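Local coordinates for protein adenylate kinase (Thermus thermophilus, PDB 3CM0) that catalyses the reversible transfer of the terminal phosphate between ATP and AMP, giving two ADP, and probably supports cellular energy balance, at residues Gly4-Ala15 with Gly103-Val114; Pro86-Asp96 with Pro153-Arg161. One frame throughout, in Å; residues are numbered along the deposited sequence.

Interaction 1. Residues Gly4-Ala15 with Gly103-Val114; sequences GQAVIFLGPPGA and GTRLLGVVLVEV
Phe9 and Val110 lie side by side on neighbouring strands of the parallel sheet of a P-loop NTPase fold, strand 4-10 running into the ATP-binding loop and strand 104-113 alongside it. Packing is tight through the middle. Val110 CB sits over a face of the Phe9 ring as a CH-pi contact, 4.3 Å from its centroid, while helix 17-28 also packs on Phe9. On the other side of the sheet Ile8 and Val109 run alongside each other, and Leu10 CD1 reaches Val109 CG1 at 3.6 Å. Val109 CG1 stands anti to the backbone N (chi1 176°), which turns it to Leu10 and sets CG2 against Ile8 CB. Between Ala6 and Ile8 the ladder slips by one residue. Ala6 O accepts from Leu107 N at 2.9 Å, but Ile8 N goes to Gly108 O at 3.2 Å, so strand 104-113 carries an extra residue, a beta bulge. The bulge brings Leu107 over Gln5 and Val7, its CD1 lying 4.0 Å from Val7 CG2. An alanine at this position is likely to uncover the aliphatic part of Gln5 and open a gap beside Val7 CG2. The loose, solvent side is at Gly103, which is exposed: Gly4 N makes a weak, bent bond to Gly103 O (130° at the hydrogen), and the Arg105 side chain is exposed too, although the next bond, Arg105 N to Gly4 O, is already straight. At the far end Ala15, in the predicted ATP site, rests its CB on Val112 CG1, and the pairing closes with Val112 N bonded to Leu10 O at 3.1 Å.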
loop_
_atom_site.group_PDB
_atom_site.type_symbol
_atom_site.label_atom_id
_atom_site.label_comp_id
_atom_site.label_asym_id
_atom_site.label_seq_id
_atom_site.Cartn_x
_atom_site.Cartn_y
_atom_site.Cartn_z
ATOM N N GLY A 4 -9.571 -13.355 -10.881
ATOM C CA GLY A 4 -8.356 -12.612 -10.648
ATOM C C GLY A 4 -7.928 -12.822 -9.220
ATOM O O GLY A 4 -8.628 -13.467 -8.429
ATOM N N GLN A 5 -6.756 -12.287 -8.901
ATOM C CA GLN A 5 -6.224 -12.402 -7.552
ATOM C C GLN A 5 -5.627 -11.071 -7.134
ATOM O O GLN A 5 -4.987 -10.368 -7.927
ATOM C CB GLN A 5 -5.158 -13.497 -7.495
ATOM C CG GLN A 5 -5.697 -14.855 -7.837
ATOM C CD GLN A 5 -4.654 -15.944 -7.714
ATOM O OE1 GLN A 5 -3.492 -15.744 -8.066
ATOM N NE2 GLN A 5 -5.067 -17.110 -7.227
ATOM N N ALA A 6 -5.851 -10.693 -5.880
ATOM C CA ALA A 6 -5.300 -9.427 -5.418
ATOM C C ALA A 6 -4.553 -9.633 -4.106
ATOM O O ALA A 6 -4.871 -10.548 -3.349
ATOM C CB ALA A 6 -6.448 -8.402 -5.182
ATOM N N VAL A 7 -3.543 -8.794 -3.895
ATOM C CA VAL A 7 -2.833 -8.761 -2.612
ATOM C C VAL A 7 -2.690 -7.312 -2.183
ATOM O O VAL A 7 -2.366 -6.444 -2.991
ATOM C CB VAL A 7 -1.427 -9.405 -2.676
ATOM C CG1 VAL A 7 -0.774 -9.324 -1.269
ATOM C CG2 VAL A 7 -1.550 -10.873 -3.062
ATOM N N ILE A 8 -2.944 -7.032 -0.895
ATOM C CA ILE A 8 -2.812 -5.700 -0.371
ATOM C C ILE A 8 -1.699 -5.717 0.664
ATOM O O ILE A 8 -1.650 -6.639 1.476
ATOM C CB ILE A 8 -4.133 -5.263 0.345
ATOM C CG1 ILE A 8 -5.250 -5.086 -0.704
ATOM C CG2 ILE A 8 -3.923 -3.977 1.090
ATOM C CD1 ILE A 8 -6.717 -4.939 -0.066
ATOM N N PHE A 9 -0.797 -4.743 0.603
ATOM C CA PHE A 9 0.295 -4.650 1.607
ATOM C C PHE A 9 0.108 -3.456 2.540
ATOM O O PHE A 9 -0.101 -2.335 2.077
ATOM C CB PHE A 9 1.666 -4.465 0.905
ATOM C CG PHE A 9 2.235 -5.717 0.343
ATOM C CD1 PHE A 9 3.236 -6.405 1.030
ATOM C CD2 PHE A 9 1.783 -6.230 -0.873
ATOM C CE1 PHE A 9 3.780 -7.567 0.494
ATOM C CE2 PHE A 9 2.323 -7.389 -1.406
ATOM C CZ PHE A 9 3.318 -8.061 -0.729
ATOM N N LEU A 10 0.222 -3.692 3.858
ATOM C CA LEU A 10 0.143 -2.639 4.876
ATOM C C LEU A 10 1.420 -2.739 5.771
ATOM O O LEU A 10 1.966 -3.821 6.006
ATOM C CB LEU A 10 -1.086 -2.811 5.773
ATOM C CG LEU A 10 -2.476 -2.792 5.100
ATOM C CD1 LEU A 10 -3.519 -3.066 6.162
ATOM C CD2 LEU A 10 -2.734 -1.445 4.409
ATOM N N GLY A 11 1.906 -1.614 6.233
ATOM C CA GLY A 11 3.085 -1.666 7.091
ATOM C C GLY A 11 3.593 -0.273 7.340
ATOM O O GLY A 11 3.352 0.625 6.544
ATOM N N PRO A 12 4.285 -0.055 8.459
ATOM C CA PRO A 12 4.832 1.265 8.803
ATOM C C PRO A 12 6.081 1.596 7.997
ATOM O O PRO A 12 6.704 0.735 7.396
ATOM C CB PRO A 12 5.185 1.115 10.285
ATOM C CG PRO A 12 5.680 -0.371 10.326
ATOM C CD PRO A 12 4.595 -1.063 9.498
ATOM N N PRO A 13 6.460 2.875 7.982
ATOM C CA PRO A 13 7.648 3.334 7.276
ATOM C C PRO A 13 8.785 2.562 7.938
ATOM O O PRO A 13 8.768 2.355 9.168
ATOM C CB PRO A 13 7.715 4.807 7.644
ATOM C CG PRO A 13 6.300 5.184 7.818
ATOM C CD PRO A 13 5.685 3.997 8.528
ATOM N N GLY A 14 9.749 2.118 7.139
ATOM C CA GLY A 14 10.884 1.405 7.702
ATOM C C GLY A 14 10.726 -0.105 7.757
ATOM O O GLY A 14 11.670 -0.820 8.111
ATOM N N ALA A 15 9.545 -0.605 7.428
ATOM C CA ALA A 15 9.327 -2.057 7.440
ATOM C C ALA A 15 9.687 -2.684 6.090
ATOM O O ALA A 15 9.747 -3.906 5.967
ATOM C CB ALA A 15 7.850 -2.374 7.815
ATOM N N GLY A 103 -14.835 -10.295 -9.841
ATOM C CA GLY A 103 -14.416 -11.669 -9.608
ATOM C C GLY A 103 -12.949 -11.821 -9.231
ATOM O O GLY A 103 -12.291 -12.805 -9.607
ATOM N N THR A 104 -12.438 -10.856 -8.470
ATOM C CA THR A 104 -11.030 -10.867 -8.046
ATOM C C THR A 104 -10.956 -11.318 -6.579
ATOM O O THR A 104 -11.511 -10.666 -5.696
ATOM C CB THR A 104 -10.430 -9.460 -8.169
ATOM O OG1 THR A 104 -10.588 -8.977 -9.507
ATOM C CG2 THR A 104 -8.934 -9.486 -7.819
ATOM N N ARG A 105 -10.281 -12.433 -6.328
ATOM C CA ARG A 105 -10.173 -12.959 -4.980
ATOM C C ARG A 105 -9.027 -12.277 -4.242
ATOM O O ARG A 105 -7.916 -12.181 -4.772
ATOM C CB ARG A 105 -9.940 -14.471 -5.053
ATOM C CG ARG A 105 -9.629 -15.121 -3.723
ATOM C CD ARG A 105 -9.656 -16.648 -3.864
ATOM N NE ARG A 105 -9.506 -17.293 -2.567
ATOM C CZ ARG A 105 -8.364 -17.338 -1.890
ATOM N NH1 ARG A 105 -7.279 -16.781 -2.400
ATOM N NH2 ARG A 105 -8.309 -17.910 -0.694
ATOM N N LEU A 106 -9.307 -11.795 -3.028
ATOM C CA LEU A 106 -8.278 -11.142 -2.206
ATOM C C LEU A 106 -7.550 -12.280 -1.489
ATOM O O LEU A 106 -8.121 -12.931 -0.607
ATOM C CB LEU A 106 -8.946 -10.202 -1.180
ATOM C CG LEU A 106 -8.038 -9.471 -0.191
ATOM C CD1 LEU A 106 -6.950 -8.642 -0.948
ATOM C CD2 LEU A 106 -8.925 -8.564 0.682
ATOM N N LEU A 107 -6.318 -12.547 -1.905
ATOM C CA LEU A 107 -5.500 -13.622 -1.325
ATOM C C LEU A 107 -5.097 -13.330 0.120
ATOM O O LEU A 107 -4.862 -14.244 0.921
ATOM C CB LEU A 107 -4.202 -13.832 -2.127
ATOM C CG LEU A 107 -4.378 -14.327 -3.578
ATOM C CD1 LEU A 107 -3.031 -14.418 -4.293
ATOM C CD2 LEU A 107 -5.041 -15.674 -3.550
ATOM N N GLY A 108 -4.968 -12.055 0.431
ATOM C CA GLY A 108 -4.569 -11.670 1.776
ATOM C C GLY A 108 -4.162 -10.213 1.847
ATOM O O GLY A 108 -3.934 -9.570 0.827
ATOM N N VAL A 109 -4.147 -9.680 3.068
ATOM C CA VAL A 109 -3.710 -8.331 3.324
ATOM C C VAL A 109 -2.492 -8.561 4.210
ATOM O O VAL A 109 -2.604 -8.976 5.354
ATOM C CB VAL A 109 -4.803 -7.533 4.097
ATOM C CG1 VAL A 109 -4.315 -6.160 4.440
ATOM C CG2 VAL A 109 -6.020 -7.415 3.152
ATOM N N VAL A 110 -1.327 -8.321 3.644
ATOM C CA VAL A 110 -0.064 -8.538 4.355
ATOM C C VAL A 110 0.220 -7.372 5.293
ATOM O O VAL A 110 0.254 -6.226 4.863
ATOM C CB VAL A 110 1.082 -8.666 3.330
ATOM C CG1 VAL A 110 2.442 -8.803 4.049
ATOM C CG2 VAL A 110 0.810 -9.849 2.454
ATOM N N LEU A 111 0.416 -7.672 6.585
ATOM C CA LEU A 111 0.740 -6.619 7.548
ATOM C C LEU A 111 2.136 -6.946 8.061
ATOM O O LEU A 111 2.307 -7.912 8.819
ATOM C CB LEU A 111 -0.243 -6.617 8.735
ATOM C CG LEU A 111 0.091 -5.547 9.810
ATOM C CD1 LEU A 111 -0.146 -4.131 9.269
ATOM C CD2 LEU A 111 -0.874 -5.767 11.022
ATOM N N VAL A 112 3.122 -6.166 7.621
ATOM C CA VAL A 112 4.506 -6.402 8.033
ATOM C C VAL A 112 4.722 -5.764 9.393
ATOM O O VAL A 112 4.566 -4.557 9.557
ATOM C CB VAL A 112 5.491 -5.809 7.005
ATOM C CG1 VAL A 112 6.946 -6.168 7.396
ATOM C CG2 VAL A 112 5.154 -6.366 5.599
ATOM N N GLU A 113 5.134 -6.595 10.363
ATOM C CA GLU A 113 5.291 -6.139 11.749
ATOM C C GLU A 113 6.747 -6.167 12.175
ATOM O O GLU A 113 7.439 -7.164 11.959
ATOM C CB GLU A 113 4.483 -7.068 12.666
ATOM C CG GLU A 113 2.998 -7.127 12.300
ATOM C CD GLU A 113 2.188 -8.007 13.259
ATOM O OE1 GLU A 113 2.740 -9.008 13.780
ATOM O OE2 GLU A 113 0.998 -7.718 13.453
ATOM N N VAL A 114 7.178 -5.081 12.795
ATOM C CA VAL A 114 8.586 -4.943 13.220
ATOM C C VAL A 114 8.584 -4.236 14.561
ATOM O O VAL A 114 7.806 -3.329 14.768
ATOM C CB VAL A 114 9.377 -4.086 12.196
ATOM C CG1 VAL A 114 10.835 -3.934 12.636
ATOM C CG2 VAL A 114 9.325 -4.760 10.803
#

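Interaction 2. Residues Pro86-Asp96 with Pro153-Arg161; sequences PRTLAQAEALD and PLVGYYEAR
Tyr157 projects from helix 153-160 as a knob into a hole formed by Leu89, Ala92, Glu93 and Asp96 of helix 89-96. The apolar contacts surround this knob. Leu89 CD1 touches Tyr157 CB at 3.7 Å, and Ala92 CB lies over one face of the ring. With CG anti to the backbone N (chi1 180°), Tyr157 carries its ring across to the other helix, among the four residues of the hole. Leu154 packs against the start of helix 89-96: its CD1 meets Pro86 O at 3.5 Å, and its CD2 Thr88 O and Ala92 CB. Pro86 CG meets the hydroxyl edge of Tyr158, 3.4 Å from OH.

Among the polar contacts, Tyr157 OH donates to Asp96 OD2 at 2.7 Å, meeting the oxygen from above the carboxylate plane. The same OD2 has only a long charge contact with Arg161 NE, 3.9 Å away and well out of the guanidinium plane. Arg161 NH1 instead bonds Tyr157 O, and lies over the face of the Tyr157 ring opposite Ala92 CB, toward the rim. One water links the helices a second time: it accepts from Tyr158 OH and donates to Asp96 OD1 and Ala92 O.

Bonds within 86-96 fix the helix start. Thr88 OG1 accepts from Gln91 N at 3.0 Å and Gln91 OE1 takes Thr88 N in return, a capping box; Gln91 OE1 also accepts from Arg87 N, and Gln91 NE2 is tied to Asp65. Pro86, which follows a cis peptide bond, Arg87 and Gln91 are predicted to bind AMP; the helix pair in the CORE domain is thus consistent with backing the helix N-terminus that in adenylate kinases borders the AMP pocket.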
loop_
_atom_site.group_PDB
_atom_site.type_symbol
_atom_site.label_atom_id
_atom_site.label_comp_id
_atom_site.label_asym_id
_atom_site.label_seq_id
_atom_site.Cartn_x
_atom_site.Cartn_y
_atom_site.Cartn_z
ATOM N N PRO A 86 -5.798 0.483 0.284
ATOM C CA PRO A 86 -6.556 1.679 0.668
ATOM C C PRO A 86 -5.903 2.447 1.806
ATOM O O PRO A 86 -5.068 1.909 2.531
ATOM C CB PRO A 86 -7.932 1.124 1.087
ATOM C CG PRO A 86 -7.595 -0.184 1.716
ATOM C CD PRO A 86 -6.470 -0.745 0.746
ATOM N N ARG A 87 -6.283 3.718 1.924
ATOM C CA ARG A 87 -5.775 4.572 2.989
ATOM C C ARG A 87 -6.885 4.802 4.011
ATOM O O ARG A 87 -6.615 5.085 5.161
ATOM C CB ARG A 87 -5.313 5.928 2.430
ATOM C CG ARG A 87 -4.062 5.857 1.559
ATOM C CD ARG A 87 -3.725 7.236 0.979
ATOM N NE ARG A 87 -4.658 7.690 -0.064
ATOM C CZ ARG A 87 -4.642 7.279 -1.333
ATOM N NH1 ARG A 87 -3.748 6.395 -1.754
ATOM N NH2 ARG A 87 -5.521 7.767 -2.198
ATOM N N THR A 88 -8.135 4.685 3.585
ATOM C CA THR A 88 -9.257 4.909 4.490
ATOM C C THR A 88 -10.223 3.748 4.483
ATOM O O THR A 88 -10.252 2.944 3.566
ATOM C CB THR A 88 -10.072 6.133 4.082
ATOM O OG1 THR A 88 -10.760 5.840 2.848
ATOM C CG2 THR A 88 -9.158 7.354 3.859
ATOM N N LEU A 89 -11.056 3.678 5.507
ATOM C CA LEU A 89 -12.055 2.626 5.565
ATOM C C LEU A 89 -13.044 2.732 4.408
ATOM O O LEU A 89 -13.482 1.739 3.870
ATOM C CB LEU A 89 -12.789 2.737 6.920
ATOM C CG LEU A 89 -13.474 1.518 7.507
ATOM C CD1 LEU A 89 -12.512 0.334 7.517
ATOM C CD2 LEU A 89 -13.946 1.860 8.976
ATOM N N ALA A 90 -13.390 3.941 3.998
ATOM C CA ALA A 90 -14.328 4.111 2.876
ATOM C C ALA A 90 -13.709 3.496 1.613
ATOM O O ALA A 90 -14.392 2.826 0.812
ATOM C CB ALA A 90 -14.630 5.596 2.630
ATOM N N GLN A 91 -12.411 3.701 1.448
ATOM C CA GLN A 91 -11.731 3.134 0.275
ATOM C C GLN A 91 -11.646 1.609 0.401
ATOM O O GLN A 91 -11.768 0.871 -0.593
ATOM C CB GLN A 91 -10.325 3.755 0.153
ATOM C CG GLN A 91 -10.325 5.187 -0.344
ATOM C CD GLN A 91 -8.986 5.888 -0.085
ATOM O OE1 GLN A 91 -8.078 5.285 0.454
ATOM N NE2 GLN A 91 -8.877 7.155 -0.471
ATOM N N ALA A 92 -11.449 1.111 1.622
ATOM C CA ALA A 92 -11.364 -0.344 1.807
ATOM C C ALA A 92 -12.690 -0.963 1.434
ATOM O O ALA A 92 -12.749 -2.002 0.772
ATOM C CB ALA A 92 -11.016 -0.709 3.275
ATOM N N GLU A 93 -13.781 -0.357 1.900
ATOM C CA GLU A 93 -15.090 -0.891 1.572
ATOM C C GLU A 93 -15.383 -0.856 0.053
ATOM O O GLU A 93 -15.841 -1.842 -0.537
ATOM C CB GLU A 93 -16.134 -0.089 2.344
ATOM C CG GLU A 93 -16.045 -0.419 3.855
ATOM C CD GLU A 93 -17.066 0.358 4.688
ATOM O OE1 GLU A 93 -17.947 0.982 4.061
ATOM O OE2 GLU A 93 -16.997 0.325 5.950
ATOM N N ALA A 94 -15.088 0.275 -0.565
ATOM C CA ALA A 94 -15.312 0.435 -2.004
ATOM C C ALA A 94 -14.460 -0.563 -2.783
ATOM O O ALA A 94 -14.909 -1.144 -3.769
ATOM C CB ALA A 94 -14.980 1.854 -2.417
ATOM N N LEU A 95 -13.219 -0.780 -2.342
ATOM C CA LEU A 95 -12.364 -1.729 -3.047
ATOM C C LEU A 95 -12.907 -3.127 -2.925
ATOM O O LEU A 95 -12.861 -3.910 -3.877
ATOM C CB LEU A 95 -10.923 -1.660 -2.498
ATOM C CG LEU A 95 -9.918 -2.662 -3.070
ATOM C CD1 LEU A 95 -9.826 -2.402 -4.622
ATOM C CD2 LEU A 95 -8.516 -2.495 -2.428
ATOM N N ASP A 96 -13.442 -3.493 -1.758
ATOM C CA ASP A 96 -13.975 -4.844 -1.626
ATOM C C ASP A 96 -15.149 -5.059 -2.583
ATOM O O ASP A 96 -15.317 -6.150 -3.152
ATOM C CB ASP A 96 -14.445 -5.111 -0.195
ATOM C CG ASP A 96 -13.350 -5.747 0.689
ATOM O OD1 ASP A 96 -12.203 -5.999 0.226
ATOM O OD2 ASP A 96 -13.662 -5.987 1.874
ATOM N N PRO A 153 -7.918 1.030 11.962
ATOM C CA PRO A 153 -9.262 0.721 11.463
ATOM C C PRO A 153 -9.196 -0.239 10.279
ATOM O O PRO A 153 -10.066 -1.058 10.127
ATOM C CB PRO A 153 -9.833 2.100 11.077
ATOM C CG PRO A 153 -9.033 3.052 11.974
ATOM C CD PRO A 153 -7.659 2.487 11.885
ATOM N N LEU A 154 -8.146 -0.147 9.460
ATOM C CA LEU A 154 -8.012 -1.082 8.332
ATOM C C LEU A 154 -7.644 -2.464 8.830
ATOM O O LEU A 154 -8.104 -3.479 8.307
ATOM C CB LEU A 154 -6.937 -0.610 7.353
ATOM C CG LEU A 154 -7.176 0.784 6.785
ATOM C CD1 LEU A 154 -5.991 1.154 5.865
ATOM C CD2 LEU A 154 -8.462 0.792 5.979
ATOM N N VAL A 155 -6.765 -2.529 9.827
ATOM C CA VAL A 155 -6.394 -3.832 10.368
ATOM C C VAL A 155 -7.652 -4.529 10.926
ATOM O O VAL A 155 -7.872 -5.710 10.694
ATOM C CB VAL A 155 -5.321 -3.666 11.472
ATOM C CG1 VAL A 155 -5.041 -5.007 12.123
ATOM C CG2 VAL A 155 -4.056 -3.097 10.857
ATOM N N GLY A 156 -8.483 -3.785 11.658
ATOM C CA GLY A 156 -9.705 -4.357 12.203
ATOM C C GLY A 156 -10.666 -4.816 11.118
ATOM O O GLY A 156 -11.289 -5.871 11.225
ATOM N N TYR A 157 -10.767 -4.016 10.062
ATOM C CA TYR A 157 -11.645 -4.333 8.931
ATOM C C TYR A 157 -11.247 -5.657 8.277
ATOM O O TYR A 157 -12.078 -6.547 8.014
ATOM C CB TYR A 157 -11.532 -3.221 7.898
ATOM C CG TYR A 157 -12.389 -3.448 6.690
ATOM C CD1 TYR A 157 -13.741 -3.101 6.695
ATOM C CD2 TYR A 157 -11.854 -4.003 5.528
ATOM C CE1 TYR A 157 -14.543 -3.295 5.560
ATOM C CE2 TYR A 157 -12.661 -4.216 4.387
ATOM C CZ TYR A 157 -13.996 -3.853 4.416
ATOM O OH TYR A 157 -14.764 -4.029 3.289
ATOM N N TYR A 158 -9.947 -5.822 8.028
ATOM C CA TYR A 158 -9.512 -7.053 7.385
ATOM C C TYR A 158 -9.430 -8.249 8.322
ATOM O O TYR A 158 -9.689 -9.369 7.899
ATOM C CB TYR A 158 -8.161 -6.819 6.679
ATOM C CG TYR A 158 -8.326 -5.872 5.512
ATOM C CD1 TYR A 158 -9.187 -6.214 4.439
ATOM C CD2 TYR A 158 -7.629 -4.663 5.450
ATOM C CE1 TYR A 158 -9.315 -5.354 3.334
ATOM C CE2 TYR A 158 -7.759 -3.817 4.356
ATOM C CZ TYR A 158 -8.587 -4.162 3.307
ATOM O OH TYR A 158 -8.698 -3.326 2.199
ATOM N N GLU A 159 -9.054 -8.028 9.582
ATOM C CA GLU A 159 -9.011 -9.135 10.538
ATOM C C GLU A 159 -10.434 -9.736 10.737
ATOM O O GLU A 159 -10.604 -10.962 10.833
ATOM C CB GLU A 159 -8.432 -8.635 11.879
ATOM C CG GLU A 159 -8.209 -9.760 12.899
ATOM C CD GLU A 159 -7.450 -9.284 14.126
ATOM O OE1 GLU A 159 -6.304 -8.807 13.974
ATOM O OE2 GLU A 159 -8.002 -9.388 15.242
ATOM N N ALA A 160 -11.452 -8.878 10.735
ATOM C CA ALA A 160 -12.839 -9.356 10.923
ATOM C C ALA A 160 -13.257 -10.278 9.774
ATOM O O ALA A 160 -14.142 -11.119 9.908
ATOM C CB ALA A 160 -13.778 -8.176 11.013
ATOM N N ARG A 161 -12.613 -10.107 8.624
ATOM C CA ARG A 161 -12.933 -10.912 7.457
ATOM C C ARG A 161 -12.021 -12.096 7.247
ATOM O O ARG A 161 -12.137 -12.804 6.242
ATOM C CB ARG A 161 -12.922 -10.012 6.212
ATOM C CG ARG A 161 -14.084 -9.067 6.192
ATOM C CD ARG A 161 -13.878 -7.806 5.354
ATOM N NE ARG A 161 -15.130 -7.032 5.319
ATOM C CZ ARG A 161 -15.599 -6.268 6.306
ATOM N NH1 ARG A 161 -14.930 -6.109 7.453
ATOM N NH2 ARG A 161 -16.791 -5.711 6.175
HETATM O O HOH W 1 -10.638 -3.863 0.453
#

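The segments alternate along the chain, in the order 4-15, 86-96, 103-114, 153-161, so the two contacts interlock in sequence. Interaction 1 joins adjacent strands inside the parallel sheet. Interaction 2 joins two helices that lie on one side of it; the centres of the two contacts lie about 11 Å apart. Helix 89-101 is followed, after a short turn, by strand 104-113, linking the contacts through the backbone as well. They also touch: Ile8 CD1 lies 3.4 Å from Tyr158 OH, and also packs against Leu95, while Val109 CG2 meets the ring of Tyr158. The shared core thus connects the strand leading to the ATP loop with the helix start at the predicted AMP site.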